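PDB 4KNC: alginate biosynthesis protein AlgX from Pseudomonas aeruginosa, which protects the exopolysaccharide alginate from degradation as it crosses the periplasm and takes part in its O-acetylation. Local coordinates for residues L32-H37 and L46-Y51; L91-K96 and E140-F145; N266-G271 and S388-T393. All blocks are in the same frame, centred on the assembly; numbering follows the deposited sequence.

Interaction 1 of 3, residues L32-H37 and L46-Y51; sequences LGFFTH and LFRTTY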
ATOM      1  N   LEU A  32       7.555  -7.255  18.507  1.00 48.56           N
ATOM      2  CA  LEU A  32       7.543  -6.089  19.389  1.00 47.32           C
ATOM      3  C   LEU A  32       7.817  -4.733  18.728  1.00 42.08           C
ATOM      4  O   LEU A  32       7.360  -3.707  19.226  1.00 42.19           O
ATOM      5  CB  LEU A  32       8.498  -6.301  20.562  1.00 49.09           C
ATOM      6  CG  LEU A  32       7.928  -7.235  21.624  1.00 50.04           C
ATOM      7  CD1 LEU A  32       8.907  -7.414  22.812  1.00 48.53           C
ATOM      8  CD2 LEU A  32       6.591  -6.700  22.076  1.00 39.37           C
ATOM      9  N   GLY A  33       8.547  -4.735  17.616  1.00 37.52           N
ATOM     10  CA  GLY A  33       8.982  -3.502  16.972  1.00 33.03           C
ATOM     11  C   GLY A  33       7.855  -2.632  16.429  1.00 43.20           C
ATOM     12  O   GLY A  33       8.046  -1.439  16.169  1.00 35.71           O
ATOM     13  N   PHE A  34       6.678  -3.233  16.262  1.00 37.23           N
ATOM     14  CA  PHE A  34       5.503  -2.520  15.795  1.00 37.54           C
ATOM     15  C   PHE A  34       4.801  -1.726  16.908  1.00 40.77           C
ATOM     16  O   PHE A  34       3.821  -1.023  16.643  1.00 45.41           O
ATOM     17  CB  PHE A  34       4.524  -3.518  15.160  1.00 37.54           C
ATOM     18  CG  PHE A  34       3.384  -2.871  14.415  1.00 36.02           C
ATOM     19  CD1 PHE A  34       3.612  -2.155  13.255  1.00 39.17           C
ATOM     20  CD2 PHE A  34       2.082  -2.993  14.872  1.00 39.52           C
ATOM     21  CE1 PHE A  34       2.549  -1.559  12.564  1.00 40.97           C
ATOM     22  CE2 PHE A  34       1.017  -2.401  14.191  1.00 37.63           C
ATOM     23  CZ  PHE A  34       1.248  -1.686  13.039  1.00 35.55           C
ATOM     24  N   PHE A  35       5.297  -1.822  18.141  1.00 34.61           N
ATOM     25  CA  PHE A  35       4.612  -1.201  19.281  1.00 33.78           C
ATOM     26  C   PHE A  35       5.450  -0.180  20.061  1.00 38.04           C
ATOM     27  O   PHE A  35       4.995   0.369  21.059  1.00 38.19           O
ATOM     28  CB  PHE A  35       4.089  -2.276  20.228  1.00 32.67           C
ATOM     29  CG  PHE A  35       3.295  -3.346  19.541  1.00 32.56           C
ATOM     30  CD1 PHE A  35       1.963  -3.133  19.215  1.00 29.62           C
ATOM     31  CD2 PHE A  35       3.882  -4.558  19.203  1.00 32.87           C
ATOM     32  CE1 PHE A  35       1.221  -4.121  18.563  1.00 39.06           C
ATOM     33  CE2 PHE A  35       3.150  -5.548  18.545  1.00 39.45           C
ATOM     34  CZ  PHE A  35       1.816  -5.331  18.225  1.00 37.30           C
ATOM     35  N   THR A  36       6.664   0.080  19.586  1.00 35.94           N
ATOM     36  CA  THR A  36       7.651   0.881  20.307  1.00 29.73           C
ATOM     37  C   THR A  36       7.268   2.342  20.572  1.00 34.75           C
ATOM     38  O   THR A  36       6.973   3.070  19.632  1.00 36.41           O
ATOM     39  CB  THR A  36       8.962   0.897  19.500  1.00 38.85           C
ATOM     40  OG1 THR A  36       9.214  -0.421  18.997  1.00 42.34           O
ATOM     41  CG2 THR A  36      10.129   1.364  20.349  1.00 43.29           C
ATOM     42  N   HIS A  37       7.208   2.769  21.838  1.00 34.90           N
ATOM     43  CA  HIS A  37       7.009   1.894  22.984  1.00 33.80           C
ATOM     44  C   HIS A  37       5.607   2.240  23.530  1.00 39.53           C
ATOM     45  O   HIS A  37       5.067   3.314  23.227  1.00 32.58           O
ATOM     46  CB  HIS A  37       8.115   2.064  24.045  1.00 34.98           C
ATOM     47  CG  HIS A  37       8.039   3.342  24.831  1.00 43.37           C
ATOM     48  ND1 HIS A  37       8.908   4.395  24.625  1.00 43.32           N
ATOM     49  CD2 HIS A  37       7.219   3.724  25.841  1.00 39.39           C
ATOM     50  CE1 HIS A  37       8.612   5.376  25.458  1.00 38.15           C
ATOM     51  NE2 HIS A  37       7.591   4.995  26.207  1.00 34.74           N
ATOM     52  N   LEU A  46      -4.100   2.599  24.899  1.00 36.12           N
ATOM     53  CA  LEU A  46      -2.649   2.550  24.822  1.00 36.72           C
ATOM     54  C   LEU A  46      -2.209   3.343  23.585  1.00 37.56           C
ATOM     55  O   LEU A  46      -2.926   3.385  22.583  1.00 34.94           O
ATOM     56  CB  LEU A  46      -2.155   1.102  24.696  1.00 32.59           C
ATOM     57  CG  LEU A  46      -2.457   0.076  25.793  1.00 37.60           C
ATOM     58  CD1 LEU A  46      -1.698  -1.234  25.504  1.00 36.92           C
ATOM     59  CD2 LEU A  46      -2.106   0.603  27.189  1.00 37.01           C
ATOM     60  N   PHE A  47      -1.042   3.975  23.653  1.00 29.41           N
ATOM     61  CA  PHE A  47      -0.480   4.608  22.467  1.00 29.03           C
ATOM     62  C   PHE A  47       0.952   4.137  22.284  1.00 36.93           C
ATOM     63  O   PHE A  47       1.629   3.826  23.256  1.00 32.31           O
ATOM     64  CB  PHE A  47      -0.484   6.125  22.608  1.00 30.33           C
ATOM     65  CG  PHE A  47      -1.850   6.747  22.511  1.00 32.07           C
ATOM     66  CD1 PHE A  47      -2.742   6.663  23.571  1.00 34.81           C
ATOM     67  CD2 PHE A  47      -2.241   7.430  21.354  1.00 36.58           C
ATOM     68  CE1 PHE A  47      -4.004   7.256  23.482  1.00 43.71           C
ATOM     69  CE2 PHE A  47      -3.493   8.019  21.262  1.00 34.91           C
ATOM     70  CZ  PHE A  47      -4.377   7.927  22.330  1.00 38.91           C
ATOM     71  N   ARG A  48       1.405   4.087  21.037  1.00 34.27           N
ATOM     72  CA  ARG A  48       2.808   3.849  20.728  1.00 30.48           C
ATOM     73  C   ARG A  48       3.493   5.191  20.533  1.00 30.30           C
ATOM     74  O   ARG A  48       3.012   6.011  19.781  1.00 35.96           O
ATOM     75  CB  ARG A  48       2.927   3.033  19.445  1.00 30.58           C
ATOM     76  CG  ARG A  48       2.101   1.751  19.467  1.00 35.72           C
ATOM     77  CD  ARG A  48       2.051   1.164  18.080  1.00 35.65           C
ATOM     78  NE  ARG A  48       1.216   1.970  17.194  1.00 35.29           N
ATOM     79  CZ  ARG A  48       1.015   1.700  15.908  1.00 34.25           C
ATOM     80  NH1 ARG A  48       1.610   0.660  15.349  1.00 25.79           N
ATOM     81  NH2 ARG A  48       0.221   2.474  15.175  1.00 36.11           N
ATOM     82  N   THR A  49       4.624   5.408  21.194  1.00 34.71           N
ATOM     83  CA  THR A  49       5.287   6.704  21.138  1.00 33.75           C
ATOM     84  C   THR A  49       5.827   7.021  19.738  1.00 37.61           C
ATOM     85  O   THR A  49       5.681   8.143  19.250  1.00 39.72           O
ATOM     86  CB  THR A  49       6.443   6.764  22.149  1.00 39.74           C
ATOM     87  OG1 THR A  49       7.286   5.623  21.962  1.00 42.11           O
ATOM     88  CG2 THR A  49       5.910   6.741  23.584  1.00 32.64           C
ATOM     89  N   THR A  50       6.437   6.034  19.087  1.00 34.88           N
ATOM     90  CA  THR A  50       7.113   6.287  17.816  1.00 33.33           C
ATOM     91  C   THR A  50       6.145   6.252  16.634  1.00 35.66           C
ATOM     92  O   THR A  50       6.381   6.889  15.625  1.00 42.75           O
ATOM     93  CB  THR A  50       8.273   5.298  17.549  1.00 34.42           C
ATOM     94  OG1 THR A  50       7.748   4.000  17.258  1.00 37.83           O
ATOM     95  CG2 THR A  50       9.208   5.202  18.765  1.00 37.78           C
ATOM     96  N   TYR A  51       5.059   5.498  16.755  1.00 35.60           N
ATOM     97  CA  TYR A  51       4.097   5.422  15.666  1.00 31.34           C
ATOM     98  C   TYR A  51       2.981   6.439  15.835  1.00 35.57           C
ATOM     99  O   TYR A  51       2.592   7.088  14.874  1.00 37.60           O
ATOM    100  CB  TYR A  51       3.478   4.027  15.575  1.00 32.78           C
ATOM    101  CG  TYR A  51       4.422   2.955  15.101  1.00 42.23           C
ATOM    102  CD1 TYR A  51       5.356   2.381  15.968  1.00 39.98           C
ATOM    103  CD2 TYR A  51       4.389   2.516  13.782  1.00 37.70           C
ATOM    104  CE1 TYR A  51       6.218   1.387  15.528  1.00 43.89           C
ATOM    105  CE2 TYR A  51       5.249   1.538  13.328  1.00 36.49           C
ATOM    106  CZ  TYR A  51       6.160   0.968  14.202  1.00 47.73           C
ATOM    107  OH  TYR A  51       7.008  -0.017  13.742  1.00 45.18           O
TER

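Interaction 2 of 3, residues L91-K96 and E140-F145; sequences LVNREK and EHAYYF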
ATOM      1  N   LEU A  91      -2.821  12.214  16.480  1.00 30.50           N
ATOM      2  CA  LEU A  91      -3.466  13.394  15.906  1.00 28.30           C
ATOM      3  C   LEU A  91      -4.971  13.337  16.072  1.00 36.78           C
ATOM      4  O   LEU A  91      -5.607  14.353  16.323  1.00 36.74           O
ATOM      5  CB  LEU A  91      -3.119  13.568  14.426  1.00 26.14           C
ATOM      6  CG  LEU A  91      -1.696  14.052  14.151  1.00 31.00           C
ATOM      7  CD1 LEU A  91      -1.323  13.777  12.699  1.00 27.44           C
ATOM      8  CD2 LEU A  91      -1.541  15.534  14.481  1.00 35.04           C
ATOM      9  N   VAL A  92      -5.559  12.157  15.939  1.00 32.09           N
ATOM     10  CA  VAL A  92      -7.019  12.103  15.978  1.00 37.48           C
ATOM     11  C   VAL A  92      -7.544  11.969  17.404  1.00 43.99           C
ATOM     12  O   VAL A  92      -8.470  12.680  17.828  1.00 34.46           O
ATOM     13  CB  VAL A  92      -7.572  10.963  15.109  1.00 34.75           C
ATOM     14  CG1 VAL A  92      -9.071  10.865  15.270  1.00 30.10           C
ATOM     15  CG2 VAL A  92      -7.218  11.186  13.638  1.00 34.97           C
ATOM     16  N   ASN A  93      -6.945  11.051  18.149  1.00 31.39           N
ATOM     17  CA  ASN A  93      -7.415  10.742  19.489  1.00 31.63           C
ATOM     18  C   ASN A  93      -6.504  11.290  20.584  1.00 36.27           C
ATOM     19  O   ASN A  93      -6.401  10.704  21.666  1.00 36.60           O
ATOM     20  CB  ASN A  93      -7.623   9.238  19.645  1.00 35.88           C
ATOM     21  CG  ASN A  93      -8.874   8.750  18.928  1.00 41.20           C
ATOM     22  OD1 ASN A  93      -8.798   7.941  17.991  1.00 31.87           O
ATOM     23  ND2 ASN A  93     -10.039   9.233  19.376  1.00 29.84           N
ATOM     24  N   ARG A  94      -5.839  12.407  20.282  1.00 34.42           N
ATOM     25  CA  ARG A  94      -5.137  13.202  21.291  1.00 35.87           C
ATOM     26  C   ARG A  94      -5.815  13.210  22.673  1.00 41.09           C
ATOM     27  O   ARG A  94      -5.166  12.952  23.683  1.00 45.17           O
ATOM     28  CB  ARG A  94      -4.978  14.647  20.807  1.00 39.60           C
ATOM     29  CG  ARG A  94      -4.173  15.526  21.755  1.00 38.64           C
ATOM     30  CD  ARG A  94      -4.265  16.995  21.380  1.00 50.45           C
ATOM     31  NE  ARG A  94      -3.248  17.779  22.072  1.00 54.84           N
ATOM     32  CZ  ARG A  94      -3.173  19.104  22.031  1.00 52.70           C
ATOM     33  NH1 ARG A  94      -4.063  19.791  21.332  1.00 44.60           N
ATOM     34  NH2 ARG A  94      -2.211  19.738  22.687  1.00 50.38           N
ATOM     35  N   GLU A  95      -7.117  13.488  22.714  1.00 42.23           N
ATOM     36  CA  GLU A  95      -7.809  13.692  23.995  1.00 42.03           C
ATOM     37  C   GLU A  95      -7.884  12.460  24.897  1.00 46.76           C
ATOM     38  O   GLU A  95      -8.214  12.578  26.076  1.00 53.11           O
ATOM     39  CB  GLU A  95      -9.211  14.295  23.798  1.00 33.60           C
ATOM     40  CG  GLU A  95      -9.210  15.724  23.204  1.00 37.59           C
ATOM     41  CD  GLU A  95      -8.262  16.692  23.926  1.00 50.73           C
ATOM     42  OE1 GLU A  95      -8.190  16.662  25.167  1.00 56.38           O
ATOM     43  OE2 GLU A  95      -7.583  17.497  23.254  1.00 50.28           O
ATOM     44  N   LYS A  96      -7.579  11.284  24.357  1.00 44.05           N
ATOM     45  CA  LYS A  96      -7.578  10.065  25.170  1.00 42.51           C
ATOM     46  C   LYS A  96      -6.281   9.913  25.974  1.00 45.48           C
ATOM     47  O   LYS A  96      -6.168   9.039  26.839  1.00 45.86           O
ATOM     48  CB  LYS A  96      -7.809   8.840  24.288  1.00 38.25           C
ATOM     49  CG  LYS A  96      -9.084   8.924  23.438  1.00 40.99           C
ATOM     50  CD  LYS A  96     -10.337   8.844  24.292  1.00 38.58           C
ATOM     51  CE  LYS A  96     -11.580   8.707  23.419  1.00 42.07           C
ATOM     52  NZ  LYS A  96     -12.826   8.575  24.224  1.00 50.74           N
ATOM     53  N   GLU A 140     -18.456  10.321  20.240  1.00 49.06           N
ATOM     54  CA  GLU A 140     -18.877   9.214  21.087  1.00 52.43           C
ATOM     55  C   GLU A 140     -18.301   7.895  20.596  1.00 40.47           C
ATOM     56  O   GLU A 140     -17.886   7.058  21.389  1.00 52.61           O
ATOM     57  CB  GLU A 140     -20.391   9.144  21.151  1.00 56.82           C
ATOM     58  CG  GLU A 140     -20.966  10.258  21.977  1.00 80.94           C
ATOM     59  CD  GLU A 140     -20.662  10.108  23.458  1.00 94.35           C
ATOM     60  OE1 GLU A 140     -20.705   8.963  23.963  1.00 94.09           O
ATOM     61  OE2 GLU A 140     -20.380  11.136  24.117  1.00101.79           O
ATOM     62  N   HIS A 141     -18.293   7.718  19.284  1.00 41.38           N
ATOM     63  CA  HIS A 141     -17.664   6.560  18.665  1.00 51.09           C
ATOM     64  C   HIS A 141     -16.248   6.916  18.219  1.00 44.72           C
ATOM     65  O   HIS A 141     -16.058   7.523  17.166  1.00 34.64           O
ATOM     66  CB  HIS A 141     -18.486   6.080  17.472  1.00 51.00           C
ATOM     67  CG  HIS A 141     -19.852   5.593  17.843  1.00 59.17           C
ATOM     68  ND1 HIS A 141     -21.006   6.132  17.314  1.00 61.78           N
ATOM     69  CD2 HIS A 141     -20.249   4.615  18.692  1.00 50.83           C
ATOM     70  CE1 HIS A 141     -22.053   5.506  17.818  1.00 59.60           C
ATOM     71  NE2 HIS A 141     -21.620   4.579  18.656  1.00 55.58           N
ATOM     72  N   ALA A 142     -15.267   6.540  19.033  1.00 33.26           N
ATOM     73  CA  ALA A 142     -13.872   6.893  18.790  1.00 34.85           C
ATOM     74  C   ALA A 142     -13.406   6.479  17.394  1.00 29.40           C
ATOM     75  O   ALA A 142     -13.752   5.396  16.909  1.00 31.73           O
ATOM     76  CB  ALA A 142     -12.990   6.245  19.850  1.00 38.37           C
ATOM     77  N   TYR A 143     -12.618   7.339  16.754  1.00 27.75           N
ATOM     78  CA  TYR A 143     -12.091   7.063  15.412  1.00 30.96           C
ATOM     79  C   TYR A 143     -11.295   5.740  15.410  1.00 32.66           C
ATOM     80  O   TYR A 143     -11.507   4.872  14.550  1.00 29.54           O
ATOM     81  CB  TYR A 143     -11.218   8.241  14.979  1.00 27.78           C
ATOM     82  CG  TYR A 143     -10.634   8.214  13.578  1.00 31.63           C
ATOM     83  CD1 TYR A 143      -9.515   7.444  13.286  1.00 32.27           C
ATOM     84  CD2 TYR A 143     -11.150   9.033  12.566  1.00 31.57           C
ATOM     85  CE1 TYR A 143      -8.962   7.434  12.016  1.00 29.54           C
ATOM     86  CE2 TYR A 143     -10.593   9.039  11.298  1.00 31.75           C
ATOM     87  CZ  TYR A 143      -9.497   8.227  11.025  1.00 35.67           C
ATOM     88  OH  TYR A 143      -8.925   8.204   9.763  1.00 32.31           O
ATOM     89  N   TYR A 144     -10.419   5.580  16.401  1.00 30.04           N
ATOM     90  CA  TYR A 144      -9.553   4.390  16.524  1.00 32.35           C
ATOM     91  C   TYR A 144      -9.971   3.407  17.610  1.00 30.52           C
ATOM     92  O   TYR A 144     -10.560   3.803  18.616  1.00 33.56           O
ATOM     93  CB  TYR A 144      -8.114   4.818  16.815  1.00 31.24           C
ATOM     94  CG  TYR A 144      -7.312   5.139  15.571  1.00 32.67           C
ATOM     95  CD1 TYR A 144      -6.845   4.117  14.749  1.00 25.94           C
ATOM     96  CD2 TYR A 144      -7.019   6.462  15.218  1.00 26.37           C
ATOM     97  CE1 TYR A 144      -6.111   4.390  13.608  1.00 33.77           C
ATOM     98  CE2 TYR A 144      -6.278   6.751  14.071  1.00 30.84           C
ATOM     99  CZ  TYR A 144      -5.833   5.702  13.270  1.00 35.12           C
ATOM    100  OH  TYR A 144      -5.102   5.942  12.133  1.00 34.15           O
ATOM    101  N   PHE A 145      -9.649   2.126  17.422  1.00 29.87           N
ATOM    102  CA  PHE A 145      -9.751   1.171  18.521  1.00 29.56           C
ATOM    103  C   PHE A 145      -8.820   1.606  19.659  1.00 39.37           C
ATOM    104  O   PHE A 145      -7.778   2.232  19.420  1.00 33.87           O
ATOM    105  CB  PHE A 145      -9.420  -0.264  18.073  1.00 31.16           C
ATOM    106  CG  PHE A 145     -10.509  -0.924  17.247  1.00 35.22           C
ATOM    107  CD1 PHE A 145     -11.615  -1.512  17.860  1.00 39.70           C
ATOM    108  CD2 PHE A 145     -10.427  -0.955  15.857  1.00 33.32           C
ATOM    109  CE1 PHE A 145     -12.619  -2.119  17.098  1.00 36.92           C
ATOM    110  CE2 PHE A 145     -11.414  -1.558  15.090  1.00 30.91           C
ATOM    111  CZ  PHE A 145     -12.514  -2.148  15.716  1.00 37.85           C
TER

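Interaction 3 of 3, residues N266-G271 and S388-T393; sequences NAVSGG and SKAVDT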
ATOM      1  N   ASN A 266      -9.369  -3.698  -3.937  1.00 30.37           N
ATOM      2  CA  ASN A 266      -8.257  -4.632  -4.106  1.00 30.17           C
ATOM      3  C   ASN A 266      -7.260  -4.579  -2.950  1.00 36.22           C
ATOM      4  O   ASN A 266      -6.092  -4.968  -3.101  1.00 39.19           O
ATOM      5  CB  ASN A 266      -7.529  -4.378  -5.442  1.00 38.76           C
ATOM      6  CG  ASN A 266      -8.411  -4.668  -6.668  1.00 47.73           C
ATOM      7  OD1 ASN A 266      -8.781  -3.760  -7.405  1.00 50.54           O
ATOM      8  ND2 ASN A 266      -8.734  -5.938  -6.887  1.00 51.31           N
ATOM      9  N   ALA A 267      -7.719  -4.103  -1.792  1.00 28.25           N
ATOM     10  CA  ALA A 267      -6.863  -4.007  -0.617  1.00 33.80           C
ATOM     11  C   ALA A 267      -6.318  -5.385  -0.238  1.00 38.32           C
ATOM     12  O   ALA A 267      -6.971  -6.401  -0.482  1.00 34.88           O
ATOM     13  CB  ALA A 267      -7.630  -3.424   0.557  1.00 33.72           C
ATOM     14  N   VAL A 268      -5.135  -5.401   0.371  1.00 36.32           N
ATOM     15  CA  VAL A 268      -4.483  -6.639   0.802  1.00 30.17           C
ATOM     16  C   VAL A 268      -4.158  -6.528   2.280  1.00 34.18           C
ATOM     17  O   VAL A 268      -3.385  -5.670   2.683  1.00 32.74           O
ATOM     18  CB  VAL A 268      -3.180  -6.900   0.010  1.00 30.85           C
ATOM     19  CG1 VAL A 268      -2.423  -8.103   0.577  1.00 39.05           C
ATOM     20  CG2 VAL A 268      -3.481  -7.106  -1.502  1.00 29.90           C
ATOM     21  N   SER A 269      -4.762  -7.383   3.099  1.00 30.76           N
ATOM     22  CA  SER A 269      -4.481  -7.349   4.526  1.00 33.57           C
ATOM     23  C   SER A 269      -3.057  -7.837   4.739  1.00 40.30           C
ATOM     24  O   SER A 269      -2.671  -8.874   4.215  1.00 38.59           O
ATOM     25  CB  SER A 269      -5.479  -8.228   5.287  1.00 46.91           C
ATOM     26  OG  SER A 269      -6.809  -7.794   5.031  1.00 52.33           O
ATOM     27  N   GLY A 270      -2.274  -7.063   5.481  1.00 36.86           N
ATOM     28  CA  GLY A 270      -0.867  -7.354   5.666  1.00 27.18           C
ATOM     29  C   GLY A 270      -0.009  -6.798   4.553  1.00 39.68           C
ATOM     30  O   GLY A 270       1.218  -6.861   4.621  1.00 34.66           O
ATOM     31  N   GLY A 271      -0.636  -6.230   3.525  1.00 37.70           N
ATOM     32  CA  GLY A 271       0.126  -5.843   2.343  1.00 28.26           C
ATOM     33  C   GLY A 271       1.000  -4.611   2.500  1.00 36.57           C
ATOM     34  O   GLY A 271       1.935  -4.401   1.727  1.00 38.95           O
ATOM     35  N   SER A 388       4.118 -10.188  -0.858  1.00 40.60           N
ATOM     36  CA  SER A 388       3.202 -10.579   0.208  1.00 46.46           C
ATOM     37  C   SER A 388       2.696 -12.005   0.034  1.00 45.03           C
ATOM     38  O   SER A 388       2.412 -12.436  -1.087  1.00 47.85           O
ATOM     39  CB  SER A 388       2.001  -9.627   0.253  1.00 53.68           C
ATOM     40  OG  SER A 388       0.994 -10.127   1.117  1.00 52.71           O
ATOM     41  N   LYS A 389       2.580 -12.723   1.152  1.00 52.07           N
ATOM     42  CA  LYS A 389       2.076 -14.096   1.164  1.00 63.06           C
ATOM     43  C   LYS A 389       0.610 -14.157   0.748  1.00 63.75           C
ATOM     44  O   LYS A 389       0.114 -15.208   0.334  1.00 65.99           O
ATOM     45  CB  LYS A 389       2.207 -14.713   2.567  1.00 72.79           C
ATOM     46  CG  LYS A 389       3.605 -14.676   3.195  1.00 77.90           C
ATOM     47  CD  LYS A 389       4.582 -15.619   2.508  1.00 77.98           C
ATOM     48  CE  LYS A 389       5.868 -15.754   3.316  1.00 76.76           C
ATOM     49  NZ  LYS A 389       6.889 -16.556   2.597  1.00 77.25           N
ATOM     50  N   ALA A 390      -0.089 -13.032   0.871  1.00 52.49           N
ATOM     51  CA  ALA A 390      -1.529 -13.030   0.664  1.00 45.75           C
ATOM     52  C   ALA A 390      -1.964 -12.687  -0.756  1.00 51.31           C
ATOM     53  O   ALA A 390      -3.136 -12.814  -1.076  1.00 57.48           O
ATOM     54  CB  ALA A 390      -2.213 -12.117   1.670  1.00 44.19           C
ATOM     55  N   VAL A 391      -1.038 -12.268  -1.616  1.00 54.16           N
ATOM     56  CA  VAL A 391      -1.420 -11.934  -2.984  1.00 50.42           C
ATOM     57  C   VAL A 391      -1.209 -13.066  -3.979  1.00 52.27           C
ATOM     58  O   VAL A 391      -0.538 -14.049  -3.697  1.00 54.79           O
ATOM     59  CB  VAL A 391      -0.706 -10.669  -3.506  1.00 53.31           C
ATOM     60  CG1 VAL A 391      -0.915  -9.507  -2.535  1.00 48.12           C
ATOM     61  CG2 VAL A 391       0.772 -10.951  -3.728  1.00 44.36           C
ATOM     62  N   ASP A 392      -1.794 -12.901  -5.155  1.00 60.03           N
ATOM     63  CA  ASP A 392      -1.677 -13.867  -6.235  1.00 58.82           C
ATOM     64  C   ASP A 392      -1.571 -13.095  -7.544  1.00 53.71           C
ATOM     65  O   ASP A 392      -2.573 -12.609  -8.071  1.00 57.90           O
ATOM     66  CB  ASP A 392      -2.903 -14.788  -6.250  1.00 63.42           C
ATOM     67  CG  ASP A 392      -2.774 -15.942  -7.245  1.00 71.57           C
ATOM     68  OD1 ASP A 392      -2.404 -15.703  -8.417  1.00 70.15           O
ATOM     69  OD2 ASP A 392      -3.059 -17.096  -6.850  1.00 66.74           O
ATOM     70  N   THR A 393      -0.348 -12.966  -8.052  1.00 53.61           N
ATOM     71  CA  THR A 393      -0.103 -12.322  -9.343  1.00 52.17           C
ATOM     72  C   THR A 393       0.193 -13.386 -10.392  1.00 54.26           C
ATOM     73  O   THR A 393       0.675 -13.086 -11.489  1.00 53.46           O
ATOM     74  CB  THR A 393       1.081 -11.331  -9.279  1.00 56.34           C
ATOM     75  OG1 THR A 393       2.301 -12.043  -9.027  1.00 62.26           O
ATOM     76  CG2 THR A 393       0.860 -10.296  -8.175  1.00 54.10           C
TER

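Interaction 1 of 3, residues L32-H37 and L46-Y51
The carbonyl oxygen Thr36 O is gripped twice by Thr50: Thr50 OG1 donates to it at 2.7 Å, tilted out of the carbonyl plane, while Thr50 N binds on an in-plane lone pair. The site lies at the open end of the β-hairpin formed by strands 38-40 and 46-48, where the incoming and outgoing segments still face each other. The peptide bond between Thr36 and His37 is cis. Just beyond it, His37 and Thr49 exchange bonds: His37 N reaches Thr49 OG1 at 2.9 Å, and Thr49 N returns one to His37 O. The same threonine makes a CH-pi contact, Thr49 CG2 lying over one face of the His37 ring, 3.7 Å from its centroid, while His37 ND1 is hydrogen-bonded to Asp24, outside the two segments.

Arg48 illustrates how one guanidinium can serve several neighbours. Its chain bends at chi3 (-71°), which turns NE; NH1 donates to Phe34 O at 3.1 Å, nearly in line with the C=O bond and close to the guanidinium plane. NH1 also rides over a face of the Phe34 ring as the near end of a cation-pi contact, Tyr51 CB covers a face of the guanidinium, and NH2 forms a salt bridge with Asp52. The Phe34 and Tyr51 rings meet obliquely, with planes at 58°, and Tyr51 OH completes the clasp by donating to Gly33 O at 3.0 Å.

Interaction 2 of 3, residues L91-K96 and E140-F145
In the SGNH hydrolase-like domain, helix 89-93 docks through Val92 and Asn93 onto Tyr143 and Tyr144, in the loop that runs on to Asp148 and His150, inferred active-site residues, the histidine as proton acceptor. It is a buried contact in which one residue supplies apolar packing and the next a polar hook. Val92 holds CG1 anti to its backbone N (chi1 175°), and this methyl presses against the root of the Tyr143 side chain, 3.4 Å from Tyr143 CB. The other methyl, CG2, stands more loosely over the centre of the same ring, whose hydroxyl is anchored beyond the contact by Ser159.

Asn93 uses both ends of its amide. ND2 bonds to Glu137, and the same carboxylate oxygen, OE2, accepts from Tyr143 N, so that one carboxylate oxygen ties the helix residue to the loop. OD1 takes the next amide along: Tyr144 N donates to Asn93 OD1 at 3.3 Å, a long bond that is noticeably bent, with 142° at the hydrogen. Amide and phenol planes stand 71° apart. The Tyr144 hydroxyl is held by Pro87 O, and at the near edge of its ring Asn93 OD1 lies in the ring plane, 3.6 Å from Tyr144 CD2.

Interaction 3 of 3, residues N266-G271 and S388-T393
Two valine torsions set up this meeting: Val268 holds CG1 anti to its backbone N (chi1 173°), and Val391 holds CG1 anti to its carbonyl carbon (chi1 -53°). A single methyl, Val391 CG1, thereby faces both branches of Val268, lying 3.7 Å from Val268 CG2 and equally near Val268 CG1, with the two side chains crossing at about a right angle. The contact joins the two domains of the protein, as a β-turn of the SGNH hydrolase-like domain rests against a β-turn of the carbohydrate-binding module.

The first is a type II turn from Val268 to Gly271, closed by a bond from Gly271 N to Val268 O at 2.9 Å; Gly270 occupies its third position with a positive phi. The second is a type I turn from Ser388 to Val391 whose backbone bond, Val391 N to Ser388 O, is weak. An ST turn reinforces it. Ser388 accepts from Ala390 N through OG at 3.1 Å, and the same oxygen approaches Val268 CG1 to 4.0 Å.

No hydrogen bond spans the two segments, so the domains meet here by light, largely apolar packing near the surface. The setting is nonetheless close to the active site: the side chain of Ser269 touches that of Ser243, the inferred nucleophile. On the module side Ala390 adds its methyl, CB lying 4.2 Å from Val268 CG1 and 4.1 Å from Ser269 O.

In the fold
The three contacts show how chemistry follows place in a two-domain protein. Interaction 2 is buried and interaction 1 partly so; both belong to the SGNH hydrolase-like domain, and they touch where Phe47 CZ packs against Asn93 O at 3.5 Å, although their centres lie about 17 Å apart. Interaction 1 relies on many polar bonds between a loop and the end of a short strand, whereas interaction 2 combines valine packing with one hydrogen bond. Interaction 3 is a surface contact between domains, smaller in area and without cross-segment hydrogen bonds; its centre is about 24 Å from that of interaction 1. Each nevertheless includes a side chain within several ångströms of the proposed catalytic residues.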